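Local atomic coordinates of oxidoreductase, FMN-binding (Shewanella oneidensis, PDB entry 2GQ9), a protein that binds FMN and probably acts as an NAD(P)H-dependent oxidoreductase on CH-CH groups. Residues 186-191 / 211-216; 180-185 / 230-235; 63-68 / 101-106. All coordinates share one frame; numbering follows the deposited sequence.

Contact 1. Residues 186-191 / 211-216. With HBA (p-hydroxybenzaldehyde), chain D.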
# COMPACT_ATOMS: atom_id res chain seq x y z
N TYR A 186 -4.84 6.89 -5.69
CA TYR A 186 -3.57 7.45 -6.11
C TYR A 186 -3.34 7.30 -7.62
O TYR A 186 -4.27 6.95 -8.35
CB TYR A 186 -2.46 6.86 -5.23
CG TYR A 186 -2.63 7.35 -3.81
CD1 TYR A 186 -2.93 6.48 -2.77
CD2 TYR A 186 -2.59 8.72 -3.52
CE1 TYR A 186 -3.20 6.96 -1.48
CE2 TYR A 186 -2.85 9.21 -2.24
CZ TYR A 186 -3.15 8.31 -1.22
OH TYR A 186 -3.44 8.78 0.04
N LEU A 187 -2.13 7.58 -8.11
CA LEU A 187 -1.87 7.56 -9.56
C LEU A 187 -2.45 6.46 -10.43
O LEU A 187 -3.21 6.74 -11.36
CB LEU A 187 -0.37 7.67 -9.86
CG LEU A 187 -0.07 7.86 -11.36
CD1 LEU A 187 -0.80 9.09 -11.86
CD2 LEU A 187 1.43 7.99 -11.61
N ILE A 188 -2.11 5.20 -10.16
CA ILE A 188 -2.62 4.13 -10.99
C ILE A 188 -4.14 4.01 -10.88
O ILE A 188 -4.82 3.74 -11.87
CB ILE A 188 -1.93 2.79 -10.66
CG1 ILE A 188 -0.42 2.95 -10.86
CG2 ILE A 188 -2.46 1.69 -11.57
CD1 ILE A 188 0.38 1.71 -10.56
N ASN A 189 -4.66 4.23 -9.68
CA ASN A 189 -6.10 4.18 -9.41
C ASN A 189 -6.79 5.24 -10.27
O ASN A 189 -7.93 5.08 -10.69
CB ASN A 189 -6.36 4.48 -7.93
CG ASN A 189 -7.73 4.02 -7.47
OD1 ASN A 189 -8.70 3.99 -8.24
ND2 ASN A 189 -7.83 3.68 -6.19
N GLN A 190 -6.09 6.35 -10.50
CA GLN A 190 -6.61 7.45 -11.30
C GLN A 190 -6.79 7.08 -12.77
O GLN A 190 -7.51 7.76 -13.51
CB GLN A 190 -5.71 8.67 -11.17
CG GLN A 190 -5.90 9.43 -9.86
CD GLN A 190 -4.63 10.11 -9.39
OE1 GLN A 190 -3.90 10.70 -10.18
NE2 GLN A 190 -4.38 10.05 -8.08
N PHE A 191 -6.10 6.03 -13.21
CA PHE A 191 -6.23 5.56 -14.59
C PHE A 191 -7.33 4.50 -14.62
O PHE A 191 -8.16 4.46 -15.53
CB PHE A 191 -4.94 4.92 -15.10
CG PHE A 191 -3.93 5.89 -15.64
CD1 PHE A 191 -3.07 6.57 -14.78
CD2 PHE A 191 -3.82 6.11 -17.01
CE1 PHE A 191 -2.10 7.44 -15.29
CE2 PHE A 191 -2.85 6.97 -17.53
CZ PHE A 191 -1.99 7.64 -16.66
N LEU A 211 -6.93 -0.07 -17.92
CA LEU A 211 -6.05 -0.99 -17.20
C LEU A 211 -4.66 -1.05 -17.82
O LEU A 211 -3.77 -1.70 -17.29
CB LEU A 211 -6.65 -2.40 -17.20
CG LEU A 211 -7.94 -2.65 -16.41
CD1 LEU A 211 -8.37 -4.10 -16.59
CD2 LEU A 211 -7.70 -2.35 -14.93
N ARG A 212 -4.47 -0.36 -18.95
CA ARG A 212 -3.18 -0.38 -19.64
C ARG A 212 -1.98 0.09 -18.81
O ARG A 212 -0.92 -0.53 -18.83
CB ARG A 212 -3.27 0.47 -20.92
CG ARG A 212 -2.05 0.34 -21.83
CD ARG A 212 -2.27 1.10 -23.13
NE ARG A 212 -3.49 0.67 -23.81
CZ ARG A 212 -3.64 -0.50 -24.43
NH1 ARG A 212 -2.64 -1.37 -24.47
NH2 ARG A 212 -4.79 -0.79 -25.01
N PHE A 213 -2.15 1.18 -18.08
CA PHE A 213 -1.07 1.72 -17.26
C PHE A 213 -0.67 0.73 -16.16
O PHE A 213 0.51 0.54 -15.89
CB PHE A 213 -1.48 3.07 -16.67
CG PHE A 213 -0.36 3.80 -15.99
CD1 PHE A 213 0.82 4.07 -16.67
CD2 PHE A 213 -0.49 4.24 -14.68
CE1 PHE A 213 1.86 4.78 -16.06
CE2 PHE A 213 0.54 4.95 -14.06
CZ PHE A 213 1.72 5.21 -14.75
N LEU A 214 -1.66 0.10 -15.54
CA LEU A 214 -1.39 -0.88 -14.49
C LEU A 214 -0.63 -2.03 -15.13
O LEU A 214 0.36 -2.53 -14.58
CB LEU A 214 -2.71 -1.40 -13.90
CG LEU A 214 -2.63 -2.62 -12.98
CD1 LEU A 214 -1.85 -2.27 -11.71
CD2 LEU A 214 -4.04 -3.08 -12.63
N ASP A 215 -1.09 -2.45 -16.30
CA ASP A 215 -0.47 -3.55 -17.02
C ASP A 215 1.00 -3.27 -17.33
O ASP A 215 1.86 -4.13 -17.12
CB ASP A 215 -1.24 -3.79 -18.33
CG ASP A 215 -0.71 -4.97 -19.11
OD1 ASP A 215 -0.66 -6.08 -18.55
OD2 ASP A 215 -0.35 -4.78 -20.29
N GLU A 216 1.29 -2.07 -17.82
CA GLU A 216 2.66 -1.71 -18.18
C GLU A 216 3.57 -1.52 -16.98
O GLU A 216 4.75 -1.89 -17.02
CB GLU A 216 2.65 -0.46 -19.06
CG GLU A 216 1.99 -0.72 -20.41
CD GLU A 216 1.83 0.53 -21.25
OE1 GLU A 216 1.33 0.41 -22.39
OE2 GLU A 216 2.19 1.63 -20.79
C1' HBA D . -2.65 8.31 4.97
O1' HBA D . -3.50 8.44 5.82
C1 HBA D . -2.83 7.35 3.87
C2 HBA D . -1.82 7.19 2.88
C3 HBA D . -2.04 6.31 1.81
C4 HBA D . -3.27 5.61 1.72
C5 HBA D . -4.29 5.71 2.70
C6 HBA D . -4.03 6.57 3.77
O4 HBA D . -3.33 4.58 0.84

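Contact 2. Residues 180-185 / 230-235. With FMN (flavin mononucleotide), chain C; HBA (p-hydroxybenzaldehyde), chain D.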
# COMPACT_ATOMS: atom_id res chain seq x y z
N LEU A 180 2.84 -2.76 -5.26
CA LEU A 180 2.48 -1.63 -6.08
C LEU A 180 1.22 -1.00 -5.50
O LEU A 180 0.20 -1.67 -5.40
CB LEU A 180 2.22 -2.07 -7.52
CG LEU A 180 1.67 -0.98 -8.43
CD1 LEU A 180 2.65 0.20 -8.51
CD2 LEU A 180 1.46 -1.57 -9.81
N HIS A 181 1.30 0.27 -5.12
CA HIS A 181 0.12 0.93 -4.57
C HIS A 181 -0.74 1.40 -5.74
O HIS A 181 -0.48 2.45 -6.33
CB HIS A 181 0.50 2.15 -3.72
CG HIS A 181 -0.63 2.65 -2.86
ND1 HIS A 181 -1.93 2.25 -3.05
CD2 HIS A 181 -0.64 3.47 -1.79
CE1 HIS A 181 -2.70 2.81 -2.13
NE2 HIS A 181 -1.94 3.55 -1.35
N ALA A 182 -1.75 0.61 -6.08
CA ALA A 182 -2.64 0.97 -7.18
C ALA A 182 -4.03 1.19 -6.60
O ALA A 182 -5.04 1.07 -7.28
CB ALA A 182 -2.68 -0.14 -8.22
N ALA A 183 -4.05 1.56 -5.32
CA ALA A 183 -5.29 1.77 -4.60
C ALA A 183 -5.46 3.17 -4.04
O ALA A 183 -4.71 4.10 -4.34
CB ALA A 183 -5.40 0.74 -3.46
N ASN A 184 -6.49 3.27 -3.21
CA ASN A 184 -6.87 4.47 -2.49
C ASN A 184 -6.80 5.81 -3.21
O ASN A 184 -6.43 6.83 -2.63
CB ASN A 184 -6.11 4.50 -1.16
CG ASN A 184 -6.33 3.22 -0.37
OD1 ASN A 184 -7.27 2.47 -0.65
ND2 ASN A 184 -5.47 2.95 0.60
N GLY A 185 -7.19 5.79 -4.48
CA GLY A 185 -7.23 7.00 -5.27
C GLY A 185 -5.94 7.65 -5.70
O GLY A 185 -5.93 8.83 -6.03
N VAL A 230 6.68 -9.41 -6.53
CA VAL A 230 5.79 -8.30 -6.85
C VAL A 230 4.36 -8.53 -6.37
O VAL A 230 3.72 -9.52 -6.72
CB VAL A 230 5.75 -8.01 -8.38
CG1 VAL A 230 4.67 -6.99 -8.69
CG2 VAL A 230 7.10 -7.49 -8.85
N GLY A 231 3.87 -7.59 -5.57
CA GLY A 231 2.50 -7.65 -5.07
C GLY A 231 1.81 -6.38 -5.54
O GLY A 231 2.47 -5.39 -5.88
N VAL A 232 0.49 -6.38 -5.59
CA VAL A 232 -0.24 -5.19 -6.04
C VAL A 232 -1.43 -4.94 -5.14
O VAL A 232 -2.12 -5.88 -4.75
CB VAL A 232 -0.74 -5.39 -7.49
CG1 VAL A 232 -1.61 -4.20 -7.91
CG2 VAL A 232 0.44 -5.55 -8.43
N ARG A 233 -1.68 -3.68 -4.80
CA ARG A 233 -2.82 -3.36 -3.95
C ARG A 233 -3.89 -2.60 -4.73
O ARG A 233 -3.57 -1.64 -5.44
CB ARG A 233 -2.39 -2.54 -2.73
CG ARG A 233 -3.45 -2.59 -1.63
CD ARG A 233 -3.09 -1.82 -0.36
NE ARG A 233 -3.76 -2.45 0.78
CZ ARG A 233 -4.06 -1.85 1.93
NH1 ARG A 233 -3.76 -0.59 2.13
NH2 ARG A 233 -4.64 -2.54 2.89
N LEU A 234 -5.14 -3.02 -4.59
CA LEU A 234 -6.27 -2.37 -5.27
C LEU A 234 -7.34 -1.98 -4.25
O LEU A 234 -7.38 -2.51 -3.14
CB LEU A 234 -6.89 -3.32 -6.30
CG LEU A 234 -5.98 -3.83 -7.42
CD1 LEU A 234 -6.73 -4.86 -8.25
CD2 LEU A 234 -5.52 -2.65 -8.29
N ALA A 235 -8.21 -1.05 -4.63
CA ALA A 235 -9.30 -0.60 -3.77
C ALA A 235 -10.53 -0.52 -4.69
O ALA A 235 -10.91 0.56 -5.14
CB ALA A 235 -8.99 0.75 -3.17
N1 FMN C . -2.90 2.09 2.83
C2 FMN C . -1.95 2.06 1.79
O2 FMN C . -2.12 1.42 0.80
N3 FMN C . -0.73 2.81 1.99
C4 FMN C . -0.40 3.56 3.08
O4 FMN C . 0.62 4.23 3.10
C4A FMN C . -1.43 3.69 4.13
N5 FMN C . -1.33 4.64 5.12
C5A FMN C . -2.19 4.54 6.18
C6 FMN C . -1.94 5.37 7.39
C7 FMN C . -2.73 5.21 8.60
C7M FMN C . -2.35 6.01 9.84
C8 FMN C . -3.85 4.28 8.58
C8M FMN C . -4.71 4.02 9.86
C9 FMN C . -4.13 3.52 7.39
C9A FMN C . -3.35 3.63 6.21
N10 FMN C . -3.49 2.82 5.01
C10 FMN C . -2.66 2.84 3.91
C1' FMN C . -4.69 1.89 4.95
C2' FMN C . -4.35 0.59 5.66
O2' FMN C . -3.31 -0.16 5.02
C3' FMN C . -5.56 -0.34 5.84
O3' FMN C . -6.00 -0.83 4.56
C4' FMN C . -6.72 0.36 6.53
O4' FMN C . -6.29 1.02 7.77
C5' FMN C . -7.89 -0.56 6.83
O5' FMN C . -7.52 -1.59 7.82
P FMN C . -7.88 -1.49 9.36
O1P FMN C . -7.09 -0.38 9.98
O2P FMN C . -9.38 -1.32 9.47
O3P FMN C . -7.42 -2.86 9.93
C1' HBA D . -2.65 8.31 4.97
O1' HBA D . -3.50 8.44 5.82
C1 HBA D . -2.83 7.35 3.87
C2 HBA D . -1.82 7.19 2.88
C3 HBA D . -2.04 6.31 1.81
C4 HBA D . -3.27 5.61 1.72
C5 HBA D . -4.29 5.71 2.70
C6 HBA D . -4.03 6.57 3.77
O4 HBA D . -3.33 4.58 0.84
O HOH W 1 -7.73 0.39 -7.03

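Contact 3. Residues 63-68 / 101-106. With HBA (p-hydroxybenzaldehyde), chain E; HBA (p-hydroxybenzaldehyde), chain D.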
# COMPACT_ATOMS: atom_id res chain seq x y z
N PRO A 63 10.62 12.52 -6.60
CA PRO A 63 10.26 13.75 -5.90
C PRO A 63 8.82 14.17 -6.16
O PRO A 63 8.17 14.72 -5.28
CB PRO A 63 11.27 14.76 -6.46
CG PRO A 63 12.46 13.93 -6.73
CD PRO A 63 11.87 12.70 -7.37
N THR A 64 8.32 13.90 -7.37
CA THR A 64 6.96 14.31 -7.71
C THR A 64 5.88 13.26 -7.43
O THR A 64 4.71 13.48 -7.75
CB THR A 64 6.87 14.76 -9.19
OG1 THR A 64 7.45 13.76 -10.05
CG2 THR A 64 7.60 16.08 -9.39
N ALA A 65 6.28 12.15 -6.82
CA ALA A 65 5.35 11.07 -6.50
C ALA A 65 4.85 11.17 -5.05
O ALA A 65 3.97 10.42 -4.63
CB ALA A 65 6.03 9.73 -6.71
N LYS A 66 5.43 12.12 -4.31
CA LYS A 66 5.10 12.36 -2.91
C LYS A 66 3.82 13.17 -2.74
O LYS A 66 3.57 14.11 -3.49
CB LYS A 66 6.29 13.08 -2.26
CG LYS A 66 6.14 13.48 -0.81
CD LYS A 66 7.39 14.23 -0.38
CE LYS A 66 7.30 14.80 1.02
NZ LYS A 66 8.56 15.52 1.36
N GLY A 67 3.00 12.81 -1.76
CA GLY A 67 1.76 13.54 -1.55
C GLY A 67 1.59 14.13 -0.16
O GLY A 67 0.74 15.00 0.04
N TYR A 68 2.40 13.67 0.79
CA TYR A 68 2.28 14.14 2.16
C TYR A 68 3.65 14.44 2.77
O TYR A 68 4.64 13.78 2.44
CB TYR A 68 1.58 13.07 3.00
CG TYR A 68 0.26 12.61 2.41
CD1 TYR A 68 -0.94 13.20 2.80
CD2 TYR A 68 0.22 11.61 1.44
CE1 TYR A 68 -2.15 12.81 2.22
CE2 TYR A 68 -0.98 11.22 0.86
CZ TYR A 68 -2.16 11.82 1.25
OH TYR A 68 -3.33 11.42 0.66
N LEU A 101 5.57 0.70 -3.14
CA LEU A 101 6.01 1.74 -4.07
C LEU A 101 4.83 2.66 -4.34
O LEU A 101 3.78 2.22 -4.82
CB LEU A 101 6.53 1.12 -5.36
CG LEU A 101 7.65 0.10 -5.14
CD1 LEU A 101 8.15 -0.36 -6.49
CD2 LEU A 101 8.78 0.71 -4.32
N TRP A 102 5.04 3.94 -4.05
CA TRP A 102 3.98 4.94 -4.13
C TRP A 102 4.14 6.10 -5.10
O TRP A 102 5.23 6.66 -5.25
CB TRP A 102 3.84 5.51 -2.72
CG TRP A 102 2.57 6.19 -2.33
CD1 TRP A 102 1.36 6.11 -2.96
CD2 TRP A 102 2.36 6.93 -1.13
NE1 TRP A 102 0.40 6.75 -2.21
CE2 TRP A 102 0.99 7.27 -1.08
CE3 TRP A 102 3.20 7.35 -0.09
CZ2 TRP A 102 0.44 8.00 -0.03
CZ3 TRP A 102 2.65 8.07 0.96
CH2 TRP A 102 1.28 8.39 0.99
N HIS A 103 3.04 6.45 -5.75
CA HIS A 103 2.98 7.64 -6.60
C HIS A 103 1.56 8.11 -6.39
O HIS A 103 0.61 7.43 -6.78
CB HIS A 103 3.23 7.37 -8.07
CG HIS A 103 3.47 8.63 -8.85
ND1 HIS A 103 2.59 9.69 -8.82
CD2 HIS A 103 4.51 9.03 -9.61
CE1 HIS A 103 3.08 10.69 -9.53
NE2 HIS A 103 4.25 10.32 -10.02
N VAL A 104 1.41 9.26 -5.74
CA VAL A 104 0.11 9.82 -5.42
C VAL A 104 -0.66 10.45 -6.57
O VAL A 104 -1.85 10.76 -6.42
CB VAL A 104 0.22 10.89 -4.31
CG1 VAL A 104 0.89 10.30 -3.07
CG2 VAL A 104 1.01 12.09 -4.82
N GLY A 105 -0.01 10.64 -7.71
CA GLY A 105 -0.70 11.25 -8.83
C GLY A 105 -1.22 12.62 -8.43
O GLY A 105 -0.48 13.44 -7.90
N ARG A 106 -2.52 12.85 -8.64
CA ARG A 106 -3.13 14.14 -8.34
C ARG A 106 -3.35 14.45 -6.87
O ARG A 106 -3.68 15.59 -6.52
CB ARG A 106 -4.48 14.24 -9.06
CG ARG A 106 -5.53 13.31 -8.47
CD ARG A 106 -6.83 13.41 -9.22
NE ARG A 106 -7.86 12.54 -8.65
CZ ARG A 106 -9.07 12.39 -9.17
NH1 ARG A 106 -9.41 13.05 -10.27
NH2 ARG A 106 -9.94 11.57 -8.59
C1' HBA E . 1.00 15.65 9.67
O1' HBA E . 0.09 15.96 10.40
C1 HBA E . 0.77 14.74 8.54
C2 HBA E . 1.86 14.37 7.69
C3 HBA E . 1.61 13.54 6.59
C4 HBA E . 0.29 13.08 6.33
C5 HBA E . -0.81 13.40 7.17
C6 HBA E . -0.53 14.21 8.28
O4 HBA E . 0.14 12.08 5.44
C1' HBA D . -2.65 8.31 4.97
O1' HBA D . -3.50 8.44 5.82
C1 HBA D . -2.83 7.35 3.87
C2 HBA D . -1.82 7.19 2.88
C3 HBA D . -2.04 6.31 1.81
C4 HBA D . -3.27 5.61 1.72
C5 HBA D . -4.29 5.71 2.70
C6 HBA D . -4.03 6.57 3.77
O4 HBA D . -3.33 4.58 0.84
O HOH W 2 2.08 13.98 -9.07
O HOH W 3 6.29 11.72 -11.42

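Contact 1. Residues 186-191 / 211-216
Phe213, Ile188 and Phe191 form an apolar helix-helix contact on the outside of the TIM barrel, where the short helix 187-192 meets the start of helix 212-225. The helix segments run at 138° to one another, with axes approaching to 9.1 Å, and the packing between them is wholly apolar. Phe213 is the central piece. Its CG stands anti to the backbone N (chi1 -171°), which carries the ring across to the short helix, where one face meets Phe191. The two rings form an offset stack, centroids 4.4 Å apart and planes inclined by 28°, and the overlap is offset toward the rims: CD2 of Phe213 sits over the Phe191 face, 3.5 Å from Phe191 CD1. The same face of Phe191 also takes the CB of Phe213 in a CH-pi contact, so that both the ring and the stem of one phenylalanine rest on the other. Ile188 divides its branches between two neighbours. Ile188 CG1 approaches Phe213 CE2, an atom that CD2 of Leu187 also meets, while CG2 turns to the next residue of the long helix, Leu214. The buried apolar packing continues beyond the two segments: Ile156 of helix 153-172 touches Phe213, and Leu180 of strand 177-181 touches both Ile188 and Leu214. The side chains of Ile188 and Leu214 cross at about a right angle, their closest atoms being Ile188 CG2 and Leu214 CB, 3.9 Å apart.

Contact 2. Residues 180-185 / 230-235
His181 and Arg233 both hold CG anti to the backbone N (chi1 -165° and -162°), and from adjacent parallel strands of the eight-stranded TIM barrel, whose C-terminal ends carry the FMN site, this sends imidazole and guanidinium to the same face of the sheet, by the flavin. The arginine chain is extended from CG to NE; its NH1 donates to FMN O2 at 2.9 Å and to O2', while NH2 reaches O3' at 2.8 Å, gripping pyrimidine and ribityl chain together. The His181 ring has FMN O2 over one face. Its NE2 shares a hydrogen bond of 2.8 Å with the phenolic O4 of p-hydroxybenzaldehyde, to which Asn184 ND2 donates at 2.7 Å and 170°. Across the ring, ND1 accepts from Ala183 N, which helps to fix the imidazole's rotation. A leucine in place of His181 would probably leave the phenol oxygen with Asn184 alone of this pair and Ala183 N without its acceptor. Beneath these groups the backbones pair: Leu180 N donates to Gly231 O at 2.7 Å and Arg233 N to Leu180 O at 2.8 Å, and a more bent bond runs from Ala182 N to Arg233 O. A water bridges Ala182 O and Ala235 N. Strand 230-234 lies between strands 177-181 and 266-270, while Leu180 and Val232, on the sheet face away from the flavin, pack against helices 212-225 and 248-261 respectively.

Contact 3. Residues 63-68 / 101-106
Trp102, at the end of its strand, holds CG anti to the backbone N (chi1 -159°), which carries the CH2 corner of its indole to Tyr68 CD2, 3.4 Å away; the two rings meet rim to rim with planes at 16°, neither lying over the other. Nearby, its CZ2 touches C3 of the p-hydroxybenzaldehyde bound next to the flavin, and a second such molecule places O4 beside Tyr68 CB. His103 comes next. Ala65 CB sits over one face of its imidazole, 3.6 Å from the centroid in a CH-pi contact, while in the ring plane ND1 accepts from Gly105 N and a water joins NE2 to Thr64 OG1. The ring is thus held at its face and at both nitrogens. Val104 follows with a hydrogen bond from its N to Ala65 O (3.0 Å, 167°), and its CG1 packs close against Gly67 N. A second water donates to both Gly105 O and Thr64 O. The contact thus ties the loop between strand 53-60 and helix 77-91 to the C-terminal end of strand 96-102 of the TIM barrel, with helix 153-172 packing against His103 and strand 119-120 touching His103 and Arg106 through Ile119 and Ser120.

All three contacts are mainly buried, yet they occupy different layers of one barrel. Contact 2 lies nearest the centre of the chain and joins two of its strands through backbone pairing, its polar side chains turned to cofactor and ligand. Contact 1, nested within the chain loop that contact 2 closes, packs helix 187-192, after strand 177-181, against helix 212-225, before strand 230-234, and is purely apolar. Contact 3, between a loop and the end of strand 96-102, mixes aromatic packing, one direct backbone hydrogen bond and water bridges, with partly exposed Thr64 at its margin. Tyr186 connects them, hydrogen-bonding through OH to Tyr68 and packing on His181, and each contact touches the same p-hydroxybenzaldehyde.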